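PDB 6IMV: endo-beta-1,2-glucanase from Talaromyces funiculosus, which hydrolyses internal beta-1,2-glucosidic linkages of beta-1,2-glucans and belongs to a glycoside hydrolase family first recognised with this fungal enzyme. Local coordinates for residues I64-E70 / L498-T503; G136-F140 / T205-F210; W300-H304 / M343-I347. All coordinates share one frame; numbering follows the deposited sequence.

Contact 1 of 3, residues I64-E70 / L498-T503; sequences IDWVTGE and LVDFTT
F501 holds its CG opposite its own carbonyl carbon and beside its backbone N (chi1 -63°), which carries the ring in against the loop 64-70, while T503, with OG1 set between N and C (chi1 58°), presents its hydroxyl to the carbonyl of T68. Loop backbone meets the phenyl ring at one face and along part of its edge. G69 CA lies over the face, 3.6 Å from the F501 ring centroid, a CH-pi contact. Glycine suits this place twice over: its phi is positive, and a beta carbon here would run into F501 CG. At the rim, W66 O approaches CE1 of F501 at 3.2 Å in an edge-on position where the ring hydrogens lie; W66 O is also bonded to K409. At the far end of the ring the methyl CD1 of I64 touches F501 CE2 at 3.6 Å, the two side chains crossing at about a right angle.

Polar bonds fix the tail beside the turn. T502 N donates to V67 O at 3.0 Å, and T503 OG1 donates to T68 O at 2.6 Å, nearly in line with the carbonyl bond (165°); T503 N adds a weak bond to the same oxygen. Threonine suits T503 because its hydroxyl reaches T68 O while its CG2 lies on E70. A water lies within 2.8 Å of both V67 O and D500 O and can bridge them; another joins G69 O to T503 OG1. Further along the tail, the CD2 methyl of L498 rests at the edge of the W66 indole, 3.8 Å from CZ2. D500 turns away to a salt bridge with R16. D65 OD2 braces the loop, forming an Asx turn with V67 N and an Asx motif with T68 N: a beta-hairpin connection between strands 57-64 and 71-78, held by the C-terminal segment just before disulfide-bonded C504.

Contact 2 of 3, residues G136-F140 / T205-F210; sequences GFGGF and TAAHIF
T205 and G138 supply the hydrogen bond of this contact: the threonine OG1 donates to G138 O at 2.7 Å, reaching a lone pair of the carbonyl oxygen within its plane (C=O...O angle 137°). T202 O lies as a weak, competing acceptor for the same hydroxyl.

Aromatic contact comes next. F210 points its edge into the face of F140, with CE2 standing over the ring centre; the centroids are 5.1 Å apart and the planes are 85° apart, a T-shaped pair. F254 continues the cluster, meeting F210 edge-to-face as well.

Apolar contacts fill in around the F140 rim. A206 CB lies 3.9 Å from F140 CZ, its small methyl letting the ring come close to the helix, and I209 CD1 lies 4.1 Å from F140 CD2. The same I209 methyl touches G138 CA at 3.7 Å, so close that a side chain on G138 would collide with it; positive phi also suits a glycine. An alanine in place of F140 is likely to leave the F210 edge without its facing ring and open a gap beside A206.

This is a type I' beta turn, F137 to F140, docked on the C-terminal end of helix 186-210 through one hydroxyl and a T-shaped aromatic pair.

Contact 3 of 3, residues W300-H304 / M343-I347; sequences WFSSH and MFASI. With GLC (alpha-D-glucopyranose), chain D.
S302 and A345 bring the two backbones together, their CA atoms 4.1 Å apart, where neither segment forms a regular strand. F301, with positive phi, helps to turn the chain just before S303, whose N makes a weak bond to F344 O; a water links F301 O and F344 O beside it.

The S302 hydroxyl is the polar centre. With its OG trans to the backbone N (chi1 165°), it accepts from S346 N at 2.9 Å in a fairly straight bond (161°), and lies 2.5 Å from H304 ND1, in the imidazole plane, in a short hydrogen bond. A weak bond from H304 N reaches the same oxygen. Serine fits because a small hydroxyl can serve both partners, and the A345 methyl is slim enough to lie against S302 and S303. S346 OG sits 3.1 Å from H304 CE1, and is itself bonded to S363 O.

Held on one side by S302, the imidazole turns its other nitrogen to the sugar: H304 NE2 donates to O4 of the glucose at 3.0 Å and, weakly, to O3. W300 lies farther off, its CH2 at 3.8 Å from O1 of that glucose. E250 and D247 also hydrogen-bond this sugar. S302 is thus a second-shell residue positioning first-shell H304, probably in a sugar-binding subsite of the substrate cleft, consistent with the sophorose complex.

Overall arrangement
Contact 3 lies nearest the middle of the molecule, its centre about 11 Å from that of the chain, and it alone of the three touches bound sugar. Contacts 1 and 2 sit on opposite sides of the chain's centre, about 44 Å apart between centres and about 29 Å between nearest atoms. Contact 3 lies off the line joining them, about 26 Å and 29 Å from their centres; its nearest atoms are about 12 Å and 17 Å away. Along the sequence, contact 1 joins ends that enclose both others, and contact 2 closes before contact 3 opens. Side chains of F210 and H304 come within about 9 Å and 5 Å of bound beta-D-glucose; H304 bonds directly to the alpha-D-glucose.

Contact 1 of 3, residues I64-E70 / L498-T503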
ATOM      1  N   ILE A  64       6.922 -10.487  16.383  1.00 13.51           N
ATOM      2  CA  ILE A  64       6.212 -11.411  17.245  1.00 14.21           C
ATOM      3  C   ILE A  64       7.183 -12.536  17.609  1.00 14.65           C
ATOM      4  O   ILE A  64       8.107 -12.852  16.837  1.00 14.75           O
ATOM      5  CB  ILE A  64       4.908 -11.922  16.589  1.00 14.59           C
ATOM      6  CG1 ILE A  64       5.163 -12.688  15.284  1.00 14.86           C
ATOM      7  CG2 ILE A  64       3.956 -10.764  16.371  1.00 14.56           C
ATOM      8  CD1 ILE A  64       3.897 -13.129  14.563  1.00 14.80           C
ATOM      9  N   ASP A  65       6.976 -13.117  18.793  1.00 15.01           N
ATOM     10  CA  ASP A  65       7.886 -14.107  19.348  1.00 15.42           C
ATOM     11  C   ASP A  65       7.908 -15.349  18.446  1.00 15.38           C
ATOM     12  O   ASP A  65       6.872 -15.864  18.021  1.00 15.75           O
ATOM     13  CB  ASP A  65       7.502 -14.452  20.786  1.00 15.74           C
ATOM     14  CG  ASP A  65       8.459 -15.430  21.443  1.00 15.98           C
ATOM     15  OD1 ASP A  65       9.474 -14.969  21.959  1.00 16.56           O
ATOM     16  OD2 ASP A  65       8.185 -16.650  21.388  1.00 15.90           O
ATOM     17  N   TRP A  66       9.119 -15.835  18.179  1.00 15.94           N
ATOM     18  CA  TRP A  66       9.354 -16.970  17.317  1.00 16.41           C
ATOM     19  C   TRP A  66       8.474 -18.169  17.699  1.00 16.29           C
ATOM     20  O   TRP A  66       7.938 -18.836  16.824  1.00 17.18           O
ATOM     21  CB  TRP A  66      10.834 -17.359  17.328  1.00 16.67           C
ATOM     22  CG  TRP A  66      11.098 -18.513  16.418  1.00 17.28           C
ATOM     23  CD1 TRP A  66      11.301 -19.822  16.764  1.00 17.44           C
ATOM     24  CD2 TRP A  66      11.102 -18.472  14.982  1.00 17.31           C
ATOM     25  NE1 TRP A  66      11.478 -20.585  15.638  1.00 17.79           N
ATOM     26  CE2 TRP A  66      11.359 -19.783  14.533  1.00 17.18           C
ATOM     27  CE3 TRP A  66      10.931 -17.450  14.042  1.00 17.70           C
ATOM     28  CZ2 TRP A  66      11.457 -20.094  13.180  1.00 17.92           C
ATOM     29  CZ3 TRP A  66      11.022 -17.762  12.706  1.00 18.19           C
ATOM     30  CH2 TRP A  66      11.277 -19.066  12.284  1.00 17.87           C
ATOM     31  N   VAL A  67       8.349 -18.438  19.002  1.00 16.67           N
ATOM     32  CA  VAL A  67       7.628 -19.598  19.505  1.00 16.20           C
ATOM     33  C   VAL A  67       6.153 -19.252  19.740  1.00 16.14           C
ATOM     34  O   VAL A  67       5.281 -19.994  19.298  1.00 16.13           O
ATOM     35  CB  VAL A  67       8.288 -20.168  20.774  1.00 17.04           C
ATOM     36  CG1 VAL A  67       7.437 -21.265  21.415  1.00 16.90           C
ATOM     37  CG2 VAL A  67       9.701 -20.664  20.490  1.00 16.39           C
ATOM     38  N   THR A  68       5.868 -18.159  20.457  1.00 16.50           N
ATOM     39  CA  THR A  68       4.498 -17.908  20.928  1.00 16.99           C
ATOM     40  C   THR A  68       3.643 -17.211  19.864  1.00 16.85           C
ATOM     41  O   THR A  68       2.432 -17.346  19.897  1.00 17.17           O
ATOM     42  CB  THR A  68       4.464 -17.087  22.221  1.00 17.57           C
ATOM     43  OG1 THR A  68       4.824 -15.744  21.904  1.00 18.53           O
ATOM     44  CG2 THR A  68       5.361 -17.658  23.298  1.00 18.50           C
ATOM     45  N   GLY A  69       4.274 -16.423  18.983  1.00 16.32           N
ATOM     46  CA  GLY A  69       3.554 -15.596  18.007  1.00 16.34           C
ATOM     47  C   GLY A  69       2.870 -14.387  18.639  1.00 16.23           C
ATOM     48  O   GLY A  69       1.979 -13.791  18.026  1.00 15.36           O
ATOM     49  N   GLU A  70       3.302 -14.003  19.849  1.00 16.52           N
ATOM     50  CA  GLU A  70       2.780 -12.820  20.553  1.00 17.07           C
ATOM     51  C   GLU A  70       3.673 -11.611  20.257  1.00 16.88           C
ATOM     52  O   GLU A  70       4.886 -11.757  20.083  1.00 15.96           O
ATOM     53  CB  GLU A  70       2.715 -13.074  22.062  1.00 18.77           C
ATOM     54  CG  GLU A  70       1.554 -13.966  22.455  1.00 20.19           C
ATOM     55  CD  GLU A  70       1.627 -14.587  23.838  1.00 22.80           C
ATOM     56  OE1 GLU A  70       2.713 -15.046  24.250  1.00 25.14           O
ATOM     57  OE2 GLU A  70       0.589 -14.634  24.488  1.00 26.69           O
ATOM     58  N   LEU A 498       9.470 -26.442  10.882  1.00 18.42           N
ATOM     59  CA  LEU A 498       8.974 -25.250  11.572  1.00 18.73           C
ATOM     60  C   LEU A 498       7.671 -25.611  12.283  1.00 17.16           C
ATOM     61  O   LEU A 498       6.871 -26.370  11.753  1.00 17.70           O
ATOM     62  CB  LEU A 498       8.729 -24.105  10.579  1.00 19.40           C
ATOM     63  CG  LEU A 498       9.961 -23.507   9.909  1.00 20.49           C
ATOM     64  CD1 LEU A 498       9.564 -22.338   9.023  1.00 21.01           C
ATOM     65  CD2 LEU A 498      10.998 -23.078  10.937  1.00 21.12           C
ATOM     66  N   VAL A 499       7.444 -24.996  13.444  1.00 17.69           N
ATOM     67  CA  VAL A 499       6.283 -25.272  14.288  1.00 18.18           C
ATOM     68  C   VAL A 499       5.418 -24.006  14.355  1.00 17.67           C
ATOM     69  O   VAL A 499       5.931 -22.921  14.597  1.00 17.30           O
ATOM     70  CB  VAL A 499       6.720 -25.730  15.696  1.00 19.31           C
ATOM     71  CG1 VAL A 499       5.519 -26.056  16.582  1.00 20.30           C
ATOM     72  CG2 VAL A 499       7.684 -26.914  15.634  1.00 19.33           C
ATOM     73  N   ASP A 500       4.103 -24.161  14.164  1.00 17.00           N
ATOM     74  CA  ASP A 500       3.172 -23.045  14.269  1.00 16.94           C
ATOM     75  C   ASP A 500       3.357 -22.358  15.629  1.00 17.15           C
ATOM     76  O   ASP A 500       3.748 -22.997  16.624  1.00 17.49           O
ATOM     77  CB  ASP A 500       1.722 -23.503  14.095  1.00 16.44           C
ATOM     78  CG  ASP A 500       1.287 -23.696  12.653  1.00 15.63           C
ATOM     79  OD1 ASP A 500       2.041 -23.311  11.741  1.00 15.70           O
ATOM     80  OD2 ASP A 500       0.194 -24.229  12.462  1.00 15.58           O
ATOM     81  N   PHE A 501       3.056 -21.058  15.658  1.00 16.86           N
ATOM     82  CA  PHE A 501       3.020 -20.289  16.896  1.00 16.89           C
ATOM     83  C   PHE A 501       2.079 -20.969  17.898  1.00 16.98           C
ATOM     84  O   PHE A 501       1.023 -21.461  17.521  1.00 17.61           O
ATOM     85  CB  PHE A 501       2.569 -18.856  16.612  1.00 16.51           C
ATOM     86  CG  PHE A 501       3.489 -18.074  15.711  1.00 16.34           C
ATOM     87  CD1 PHE A 501       4.839 -17.941  16.012  1.00 15.87           C
ATOM     88  CD2 PHE A 501       2.995 -17.423  14.590  1.00 16.11           C
ATOM     89  CE1 PHE A 501       5.681 -17.202  15.194  1.00 15.95           C
ATOM     90  CE2 PHE A 501       3.838 -16.676  13.780  1.00 16.35           C
ATOM     91  CZ  PHE A 501       5.179 -16.566  14.081  1.00 15.84           C
ATOM     92  N   THR A 502       2.451 -20.968  19.184  1.00 17.27           N
ATOM     93  CA  THR A 502       1.708 -21.733  20.186  1.00 16.84           C
ATOM     94  C   THR A 502       0.356 -21.075  20.483  1.00 16.92           C
ATOM     95  O   THR A 502      -0.522 -21.742  20.996  1.00 16.67           O
ATOM     96  CB  THR A 502       2.523 -21.958  21.463  1.00 17.21           C
ATOM     97  OG1 THR A 502       2.906 -20.690  21.996  1.00 17.11           O
ATOM     98  CG2 THR A 502       3.747 -22.812  21.218  1.00 17.34           C
ATOM     99  N   THR A 503       0.181 -19.784  20.154  1.00 16.58           N
ATOM    100  CA  THR A 503      -1.119 -19.100  20.337  1.00 16.08           C
ATOM    101  C   THR A 503      -2.013 -19.214  19.089  1.00 16.32           C
ATOM    102  O   THR A 503      -3.149 -18.766  19.127  1.00 16.74           O
ATOM    103  CB  THR A 503      -0.920 -17.633  20.734  1.00 16.33           C
ATOM    104  OG1 THR A 503      -0.144 -16.988  19.720  1.00 15.74           O
ATOM    105  CG2 THR A 503      -0.247 -17.504  22.085  1.00 16.38           C
TER
HETATM  106  O   HOH W   1       6.095 -22.287  17.937  1.00 17.21           O
HETATM  107  O   HOH W   2       0.263 -15.653  17.261  1.00 11.81           O

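Contact 2 of 3, residues G136-F140 / T205-F210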
ATOM      1  N   GLY A 136       9.478  23.233   8.027  1.00 13.14           N
ATOM      2  CA  GLY A 136      10.261  23.056   6.796  1.00 12.63           C
ATOM      3  C   GLY A 136       9.760  21.921   5.906  1.00 12.61           C
ATOM      4  O   GLY A 136      10.051  21.899   4.701  1.00 12.25           O
ATOM      5  N   PHE A 137       9.018  20.969   6.483  1.00 12.74           N
ATOM      6  CA  PHE A 137       8.449  19.841   5.726  1.00 12.58           C
ATOM      7  C   PHE A 137       7.236  20.284   4.899  1.00 12.63           C
ATOM      8  O   PHE A 137       6.746  19.507   4.090  1.00 12.51           O
ATOM      9  CB  PHE A 137       8.090  18.683   6.660  1.00 12.38           C
ATOM     10  CG  PHE A 137       9.294  17.902   7.110  1.00 12.23           C
ATOM     11  CD1 PHE A 137       9.974  17.083   6.219  1.00 12.15           C
ATOM     12  CD2 PHE A 137       9.801  18.049   8.391  1.00 12.34           C
ATOM     13  CE1 PHE A 137      11.103  16.386   6.615  1.00 12.09           C
ATOM     14  CE2 PHE A 137      10.941  17.364   8.780  1.00 12.22           C
ATOM     15  CZ  PHE A 137      11.586  16.530   7.897  1.00 12.27           C
ATOM     16  N   GLY A 138       6.745  21.511   5.133  1.00 12.67           N
ATOM     17  CA  GLY A 138       5.639  22.099   4.355  1.00 13.00           C
ATOM     18  C   GLY A 138       4.351  21.287   4.433  1.00 13.10           C
ATOM     19  O   GLY A 138       3.572  21.311   3.496  1.00 13.94           O
ATOM     20  N   GLY A 139       4.141  20.571   5.547  1.00 12.93           N
ATOM     21  CA  GLY A 139       2.910  19.822   5.816  1.00 13.27           C
ATOM     22  C   GLY A 139       2.968  18.365   5.366  1.00 13.23           C
ATOM     23  O   GLY A 139       1.999  17.617   5.550  1.00 13.85           O
ATOM     24  N   PHE A 140       4.105  17.961   4.795  1.00 12.65           N
ATOM     25  CA  PHE A 140       4.392  16.595   4.408  1.00 12.59           C
ATOM     26  C   PHE A 140       5.088  15.885   5.568  1.00 12.41           C
ATOM     27  O   PHE A 140       5.548  16.539   6.513  1.00 12.11           O
ATOM     28  CB  PHE A 140       5.280  16.581   3.160  1.00 12.60           C
ATOM     29  CG  PHE A 140       4.646  17.215   1.950  1.00 13.13           C
ATOM     30  CD1 PHE A 140       3.719  16.517   1.192  1.00 13.01           C
ATOM     31  CD2 PHE A 140       4.967  18.509   1.567  1.00 13.24           C
ATOM     32  CE1 PHE A 140       3.142  17.089   0.071  1.00 13.35           C
ATOM     33  CE2 PHE A 140       4.386  19.080   0.447  1.00 13.24           C
ATOM     34  CZ  PHE A 140       3.474  18.370  -0.301  1.00 13.49           C
ATOM     35  N   THR A 205       2.500  24.091  -0.912  1.00 14.63           N
ATOM     36  CA  THR A 205       3.941  23.875  -0.740  1.00 14.58           C
ATOM     37  C   THR A 205       4.503  22.830  -1.727  1.00 14.95           C
ATOM     38  O   THR A 205       5.723  22.752  -1.878  1.00 15.41           O
ATOM     39  CB  THR A 205       4.259  23.472   0.710  1.00 14.49           C
ATOM     40  OG1 THR A 205       3.568  22.253   0.991  1.00 14.03           O
ATOM     41  CG2 THR A 205       3.868  24.540   1.709  1.00 14.42           C
ATOM     42  N   ALA A 206       3.640  22.046  -2.395  1.00 14.74           N
ATOM     43  CA  ALA A 206       4.059  20.834  -3.140  1.00 14.48           C
ATOM     44  C   ALA A 206       5.087  21.156  -4.236  1.00 14.73           C
ATOM     45  O   ALA A 206       6.130  20.522  -4.304  1.00 14.67           O
ATOM     46  CB  ALA A 206       2.859  20.140  -3.729  1.00 14.38           C
ATOM     47  N   ALA A 207       4.771  22.118  -5.114  1.00 14.89           N
ATOM     48  CA  ALA A 207       5.645  22.466  -6.232  1.00 15.14           C
ATOM     49  C   ALA A 207       6.987  23.022  -5.710  1.00 15.36           C
ATOM     50  O   ALA A 207       8.065  22.641  -6.186  1.00 14.96           O
ATOM     51  CB  ALA A 207       4.938  23.443  -7.148  1.00 14.62           C
ATOM     52  N   HIS A 208       6.924  23.931  -4.728  1.00 15.99           N
ATOM     53  CA  HIS A 208       8.130  24.580  -4.180  1.00 15.54           C
ATOM     54  C   HIS A 208       9.073  23.522  -3.590  1.00 14.95           C
ATOM     55  O   HIS A 208      10.281  23.624  -3.736  1.00 14.34           O
ATOM     56  CB  HIS A 208       7.754  25.661  -3.153  1.00 16.00           C
ATOM     57  CG  HIS A 208       8.914  26.497  -2.717  1.00 16.25           C
ATOM     58  ND1 HIS A 208       9.584  27.342  -3.585  1.00 16.54           N
ATOM     59  CD2 HIS A 208       9.541  26.603  -1.525  1.00 16.24           C
ATOM     60  CE1 HIS A 208      10.576  27.931  -2.942  1.00 17.15           C
ATOM     61  NE2 HIS A 208      10.561  27.501  -1.674  1.00 16.59           N
ATOM     62  N   ILE A 209       8.511  22.493  -2.951  1.00 14.09           N
ATOM     63  CA  ILE A 209       9.316  21.488  -2.286  1.00 13.95           C
ATOM     64  C   ILE A 209       9.761  20.402  -3.283  1.00 13.95           C
ATOM     65  O   ILE A 209      10.892  19.951  -3.198  1.00 13.86           O
ATOM     66  CB  ILE A 209       8.579  20.929  -1.044  1.00 13.86           C
ATOM     67  CG1 ILE A 209       8.451  22.008   0.038  1.00 14.09           C
ATOM     68  CG2 ILE A 209       9.247  19.676  -0.497  1.00 13.80           C
ATOM     69  CD1 ILE A 209       7.618  21.619   1.241  1.00 14.08           C
ATOM     70  N   PHE A 210       8.901  19.976  -4.217  1.00 14.43           N
ATOM     71  CA  PHE A 210       9.191  18.732  -4.987  1.00 14.73           C
ATOM     72  C   PHE A 210       9.394  18.947  -6.492  1.00 15.43           C
ATOM     73  O   PHE A 210       9.907  18.043  -7.153  1.00 15.74           O
ATOM     74  CB  PHE A 210       8.083  17.694  -4.792  1.00 14.09           C
ATOM     75  CG  PHE A 210       8.035  17.089  -3.415  1.00 13.62           C
ATOM     76  CD1 PHE A 210       8.875  16.040  -3.075  1.00 13.96           C
ATOM     77  CD2 PHE A 210       7.130  17.548  -2.471  1.00 13.70           C
ATOM     78  CE1 PHE A 210       8.821  15.475  -1.809  1.00 14.04           C
ATOM     79  CE2 PHE A 210       7.069  16.977  -1.210  1.00 13.90           C
ATOM     80  CZ  PHE A 210       7.914  15.942  -0.881  1.00 13.93           C
TER

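Contact 3 of 3, residues W300-H304 / M343-I347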
ATOM      1  N   TRP A 300      10.545  -3.994 -10.351  1.00 12.16           N
ATOM      2  CA  TRP A 300      10.825  -5.422 -10.116  1.00 12.00           C
ATOM      3  C   TRP A 300       9.651  -6.292 -10.577  1.00 11.66           C
ATOM      4  O   TRP A 300       9.806  -7.498 -10.673  1.00 12.55           O
ATOM      5  CB  TRP A 300      11.105  -5.692  -8.635  1.00 12.02           C
ATOM      6  CG  TRP A 300      12.257  -4.914  -8.093  1.00 12.50           C
ATOM      7  CD1 TRP A 300      13.577  -5.110  -8.361  1.00 12.84           C
ATOM      8  CD2 TRP A 300      12.184  -3.809  -7.174  1.00 13.18           C
ATOM      9  NE1 TRP A 300      14.329  -4.179  -7.697  1.00 13.47           N
ATOM     10  CE2 TRP A 300      13.509  -3.387  -6.940  1.00 13.30           C
ATOM     11  CE3 TRP A 300      11.135  -3.138  -6.531  1.00 13.52           C
ATOM     12  CZ2 TRP A 300      13.813  -2.331  -6.087  1.00 13.69           C
ATOM     13  CZ3 TRP A 300      11.434  -2.091  -5.691  1.00 13.35           C
ATOM     14  CH2 TRP A 300      12.754  -1.689  -5.482  1.00 13.74           C
ATOM     15  N   PHE A 301       8.494  -5.668 -10.817  1.00 11.29           N
ATOM     16  CA  PHE A 301       7.175  -6.329 -10.907  1.00 11.34           C
ATOM     17  C   PHE A 301       6.807  -6.948  -9.549  1.00 11.32           C
ATOM     18  O   PHE A 301       6.124  -7.973  -9.488  1.00 11.14           O
ATOM     19  CB  PHE A 301       7.120  -7.355 -12.045  1.00 11.54           C
ATOM     20  CG  PHE A 301       5.783  -7.416 -12.741  1.00 11.66           C
ATOM     21  CD1 PHE A 301       5.498  -6.554 -13.792  1.00 11.61           C
ATOM     22  CD2 PHE A 301       4.795  -8.300 -12.322  1.00 11.58           C
ATOM     23  CE1 PHE A 301       4.264  -6.587 -14.425  1.00 11.60           C
ATOM     24  CE2 PHE A 301       3.564  -8.337 -12.961  1.00 11.78           C
ATOM     25  CZ  PHE A 301       3.302  -7.479 -14.010  1.00 11.68           C
ATOM     26  N   SER A 302       7.274  -6.310  -8.467  1.00 11.07           N
ATOM     27  CA  SER A 302       6.718  -6.474  -7.140  1.00 11.27           C
ATOM     28  C   SER A 302       5.267  -5.980  -7.151  1.00 11.27           C
ATOM     29  O   SER A 302       4.982  -4.927  -7.759  1.00 10.94           O
ATOM     30  CB  SER A 302       7.531  -5.712  -6.122  1.00 11.29           C
ATOM     31  OG  SER A 302       6.827  -5.581  -4.895  1.00 11.64           O
ATOM     32  N   SER A 303       4.384  -6.707  -6.454  1.00 11.07           N
ATOM     33  CA  SER A 303       2.970  -6.355  -6.371  1.00 11.16           C
ATOM     34  C   SER A 303       2.789  -4.913  -5.872  1.00 11.15           C
ATOM     35  O   SER A 303       1.859  -4.231  -6.296  1.00 10.72           O
ATOM     36  CB  SER A 303       2.211  -7.333  -5.499  1.00 11.14           C
ATOM     37  OG  SER A 303       2.263  -8.638  -6.045  1.00 11.01           O
ATOM     38  N   HIS A 304       3.668  -4.454  -4.969  1.00 11.61           N
ATOM     39  CA  HIS A 304       3.502  -3.139  -4.317  1.00 11.99           C
ATOM     40  C   HIS A 304       3.490  -2.011  -5.353  1.00 11.61           C
ATOM     41  O   HIS A 304       2.891  -0.973  -5.103  1.00 10.58           O
ATOM     42  CB  HIS A 304       4.564  -2.895  -3.229  1.00 13.07           C
ATOM     43  CG  HIS A 304       5.840  -2.327  -3.746  1.00 14.17           C
ATOM     44  ND1 HIS A 304       6.807  -3.106  -4.358  1.00 14.73           N
ATOM     45  CD2 HIS A 304       6.315  -1.065  -3.760  1.00 15.22           C
ATOM     46  CE1 HIS A 304       7.817  -2.343  -4.733  1.00 14.90           C
ATOM     47  NE2 HIS A 304       7.541  -1.093  -4.374  1.00 15.55           N
ATOM     48  N   MET A 343       3.408 -15.712  -4.323  1.00 12.58           N
ATOM     49  CA  MET A 343       3.843 -14.695  -5.254  1.00 12.47           C
ATOM     50  C   MET A 343       4.732 -13.678  -4.515  1.00 12.31           C
ATOM     51  O   MET A 343       4.863 -13.734  -3.293  1.00 13.12           O
ATOM     52  CB  MET A 343       2.632 -14.034  -5.920  1.00 12.27           C
ATOM     53  CG  MET A 343       1.800 -15.004  -6.715  1.00 12.08           C
ATOM     54  SD  MET A 343       0.441 -14.237  -7.642  1.00 11.99           S
ATOM     55  CE  MET A 343      -0.706 -13.838  -6.321  1.00 12.03           C
ATOM     56  N   PHE A 344       5.344 -12.766  -5.280  1.00 11.86           N
ATOM     57  CA  PHE A 344       6.481 -11.964  -4.843  1.00 11.64           C
ATOM     58  C   PHE A 344       6.140 -10.467  -4.742  1.00 11.50           C
ATOM     59  O   PHE A 344       5.471  -9.894  -5.608  1.00 10.82           O
ATOM     60  CB  PHE A 344       7.638 -12.141  -5.829  1.00 11.74           C
ATOM     61  CG  PHE A 344       8.248 -13.518  -5.825  1.00 11.71           C
ATOM     62  CD1 PHE A 344       8.992 -13.950  -4.741  1.00 11.76           C
ATOM     63  CD2 PHE A 344       8.084 -14.373  -6.906  1.00 11.96           C
ATOM     64  CE1 PHE A 344       9.563 -15.216  -4.739  1.00 12.02           C
ATOM     65  CE2 PHE A 344       8.657 -15.634  -6.905  1.00 12.07           C
ATOM     66  CZ  PHE A 344       9.397 -16.052  -5.819  1.00 12.09           C
ATOM     67  N   ALA A 345       6.660  -9.845  -3.678  1.00 11.41           N
ATOM     68  CA  ALA A 345       6.618  -8.409  -3.478  1.00 11.52           C
ATOM     69  C   ALA A 345       7.726  -8.004  -2.495  1.00 11.29           C
ATOM     70  O   ALA A 345       8.183  -8.825  -1.689  1.00 11.65           O
ATOM     71  CB  ALA A 345       5.251  -7.998  -2.973  1.00 11.69           C
ATOM     72  N   SER A 346       8.166  -6.748  -2.583  1.00 11.43           N
ATOM     73  CA  SER A 346       9.106  -6.185  -1.629  1.00 11.82           C
ATOM     74  C   SER A 346       8.615  -6.496  -0.207  1.00 12.22           C
ATOM     75  O   SER A 346       7.431  -6.284   0.120  1.00 12.47           O
ATOM     76  CB  SER A 346       9.276  -4.696  -1.835  1.00 12.29           C
ATOM     77  OG  SER A 346       9.594  -4.388  -3.186  1.00 12.23           O
ATOM     78  N   ILE A 347       9.517  -7.002   0.637  1.00 12.05           N
ATOM     79  CA  ILE A 347       9.118  -7.617   1.908  1.00 12.18           C
ATOM     80  C   ILE A 347      10.336  -7.753   2.833  1.00 12.51           C
ATOM     81  O   ILE A 347      11.485  -7.852   2.371  1.00 12.09           O
ATOM     82  CB  ILE A 347       8.459  -8.989   1.635  1.00 12.05           C
ATOM     83  CG1 ILE A 347       7.686  -9.514   2.841  1.00 12.03           C
ATOM     84  CG2 ILE A 347       9.477 -10.021   1.150  1.00 11.85           C
ATOM     85  CD1 ILE A 347       6.440  -8.727   3.153  1.00 12.50           C
TER
HETATM   86  C1  GLC D   1      11.766   3.161  -5.086  1.00 15.78           C
HETATM   87  C2  GLC D   1      10.526   3.198  -4.221  1.00 16.13           C
HETATM   88  C3  GLC D   1       9.596   2.048  -4.563  1.00 16.29           C
HETATM   89  C4  GLC D   1       9.213   2.127  -6.030  1.00 16.20           C
HETATM   90  C5  GLC D   1      10.486   2.110  -6.877  1.00 15.62           C
HETATM   91  C6  GLC D   1      10.175   2.335  -8.354  1.00 15.37           C
HETATM   92  O1  GLC D   1      12.492   1.977  -4.693  1.00 16.60           O
HETATM   93  O2  GLC D   1      10.944   3.062  -2.854  1.00 16.46           O
HETATM   94  O3  GLC D   1       8.410   2.079  -3.770  1.00 16.68           O
HETATM   95  O4  GLC D   1       8.323   1.052  -6.357  1.00 15.95           O
HETATM   96  O5  GLC D   1      11.388   3.140  -6.455  1.00 15.46           O
HETATM   97  O6  GLC D   1       9.568   3.615  -8.557  1.00 15.25           O
HETATM   98  O   HOH W   3       4.854 -10.035  -8.211  1.00 11.24           O